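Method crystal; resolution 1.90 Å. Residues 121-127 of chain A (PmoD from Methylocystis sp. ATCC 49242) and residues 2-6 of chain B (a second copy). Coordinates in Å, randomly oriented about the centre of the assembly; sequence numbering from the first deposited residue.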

# COMPACT_ATOMS: atom_id res chain seq x y z
N ALA A 121 -9.65 -9.60 -6.81
CA ALA A 121 -9.29 -8.28 -6.29
C ALA A 121 -8.32 -7.63 -7.28
O ALA A 121 -7.62 -8.33 -8.03
CB ALA A 121 -8.67 -8.38 -4.92
N GLN A 122 -8.30 -6.30 -7.32
CA GLN A 122 -7.45 -5.57 -8.26
C GLN A 122 -6.40 -4.76 -7.51
O GLN A 122 -6.75 -4.00 -6.59
CB GLN A 122 -8.29 -4.64 -9.14
CG GLN A 122 -9.48 -5.30 -9.80
CD GLN A 122 -10.31 -4.32 -10.60
OE1 GLN A 122 -9.93 -3.15 -10.77
NE2 GLN A 122 -11.47 -4.76 -11.08
N PHE A 123 -5.15 -4.86 -7.91
CA PHE A 123 -4.19 -3.86 -7.44
C PHE A 123 -3.75 -3.01 -8.61
O PHE A 123 -3.43 -3.51 -9.69
CB PHE A 123 -2.98 -4.47 -6.70
CG PHE A 123 -2.14 -5.45 -7.48
CD1 PHE A 123 -1.01 -5.02 -8.19
CD2 PHE A 123 -2.40 -6.82 -7.42
CE1 PHE A 123 -0.20 -5.92 -8.87
CE2 PHE A 123 -1.58 -7.74 -8.10
CZ PHE A 123 -0.47 -7.29 -8.81
N LYS A 124 -3.85 -1.71 -8.40
CA LYS A 124 -3.54 -0.73 -9.43
C LYS A 124 -2.18 -0.11 -9.19
O LYS A 124 -1.87 0.29 -8.06
CB LYS A 124 -4.62 0.35 -9.46
CG LYS A 124 -5.98 -0.20 -9.77
CD LYS A 124 -6.91 0.94 -10.19
CE LYS A 124 -8.24 0.42 -10.66
NZ LYS A 124 -9.06 1.49 -11.27
N PHE A 125 -1.38 -0.01 -10.25
CA PHE A 125 -0.06 0.59 -10.14
C PHE A 125 0.32 1.26 -11.44
O PHE A 125 -0.36 1.11 -12.45
CB PHE A 125 1.00 -0.45 -9.73
CG PHE A 125 1.22 -1.55 -10.74
CD1 PHE A 125 2.31 -1.51 -11.59
CD2 PHE A 125 0.36 -2.65 -10.79
CE1 PHE A 125 2.54 -2.55 -12.52
CE2 PHE A 125 0.58 -3.68 -11.70
CZ PHE A 125 1.69 -3.63 -12.56
N MET A 126 1.40 2.02 -11.41
CA MET A 126 1.87 2.61 -12.65
C MET A 126 3.39 2.50 -12.80
O MET A 126 4.13 2.33 -11.81
CB MET A 126 1.40 4.06 -12.73
CG MET A 126 2.01 4.98 -11.74
SD MET A 126 1.55 6.69 -12.12
CE MET A 126 2.01 6.76 -13.84
N VAL A 127 3.82 2.53 -14.05
CA VAL A 127 5.23 2.47 -14.39
C VAL A 127 5.64 3.79 -15.01
O VAL A 127 4.96 4.29 -15.91
CB VAL A 127 5.52 1.31 -15.37
CG1 VAL A 127 7.02 1.29 -15.73
CG2 VAL A 127 5.09 -0.03 -14.75
N MET B 2 -4.43 7.45 -8.22
CA MET B 2 -3.46 6.62 -8.93
C MET B 2 -3.46 5.17 -8.43
O MET B 2 -4.39 4.40 -8.71
CB MET B 2 -2.05 7.21 -8.79
CG MET B 2 -1.81 8.49 -9.59
SD MET B 2 -2.23 8.35 -11.34
CE MET B 2 -1.41 9.80 -12.00
N GLY B 3 -2.40 4.81 -7.70
CA GLY B 3 -2.25 3.49 -7.12
C GLY B 3 -3.30 3.26 -6.05
O GLY B 3 -3.83 4.21 -5.48
N ASN B 4 -3.62 2.00 -5.77
CA ASN B 4 -4.44 1.69 -4.60
C ASN B 4 -3.79 0.78 -3.57
O ASN B 4 -4.51 0.16 -2.77
CB ASN B 4 -5.77 1.07 -5.06
CG ASN B 4 -5.61 -0.34 -5.58
OD1 ASN B 4 -4.48 -0.80 -5.84
ND2 ASN B 4 -6.73 -1.03 -5.75
N MET B 5 -2.47 0.64 -3.59
CA MET B 5 -1.85 -0.46 -2.83
C MET B 5 -1.26 -0.05 -1.49
O MET B 5 -1.23 -0.84 -0.56
CB MET B 5 -0.76 -1.11 -3.68
CG MET B 5 -1.28 -1.75 -4.95
SD MET B 5 0.07 -2.08 -6.12
CE MET B 5 0.99 -3.23 -5.11
N CYS B 6 -0.82 1.20 -1.39
CA CYS B 6 -0.15 1.68 -0.18
C CYS B 6 -1.17 2.35 0.73
O CYS B 6 -1.71 3.37 0.36
CB CYS B 6 0.97 2.66 -0.54
SG CYS B 6 1.88 3.31 0.90

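An extended strand offers its backbone amides and carbonyls at regular intervals, and a partner need not itself be a strand to use them. A side-chain carboxamide, which carries a donor and an acceptor on one planar group, can stand in for the N-H and C=O of a residue in a neighbouring parallel strand. The contact between residues 121-127 of chain A in PmoD and residues 2-6 of a second copy illustrates the principle. The chain B segment has no regular helix or strand, and its end-to-end direction lies 124° from that of the strand, yet three hydrogen bonds join them, one weak.

The centre of the contact is N4(B), whose CA-to-CB bond points toward the strand. With chi1 at 72° (p) and chi2 at -13°, its carboxamide reaches two successive peptide groups of the strand. ND2 of N4(B) donates to O of Q122(A) at 3.1 Å, and N of K124(A) donates to OD1 of N4(B) at 2.8 Å. The N-H...acceptor angles, 172° and 174°, are nearly linear, so both ends of the amide are well served at once. The carbonyl and amide it engages flank F123(A), the pair that a residue in a parallel strand would engage with its own N-H and C=O; asparagine supplies both groups from a side chain.

The next carbonyl on the same edge of the strand, that of K124(A), is met by backbone instead. N of N4(B) gives it a weak hydrogen bond, 3.4 Å from N of N4(B) to O of K124(A) with an angle of 154°, and CA of G3(B) adds a C-H...O contact at 3.4 Å to O of K124(A). The chains pass close here: the CA atoms of G3(B) and F125(A) are 4.7 Å apart.

Beside these polar contacts, M5(B) provides most of the apolar part. Its side chain, also directed toward the strand at CB, is long and flexible enough to follow an uneven surface: CG of M5(B) lies 3.7 Å from CB of F123(A), and SD of M5(B) lies 4.1 Å from CB of F125(A). SD of M5(B) also approaches the F123(A) ring obliquely, 5.0 Å from its centroid and 3.8 Å from CD1 of F123(A). Both phenylalanines are buried, with the ends of their side chains leading away from chain B.

K124(A) is covered most; its CB and CG lie beside N4(B), while the end of its side chain leads away and NZ finds no partner in the chain B stretch. Toward the start of that stretch, SD of M126(A) lies 4.2 Å from SD of M2(B), a contact less certain because M2(B) is poorly ordered; SD of M2(B) is hydrogen-bonded elsewhere in the structure. Altogether 360 Å² is buried, both sides summed.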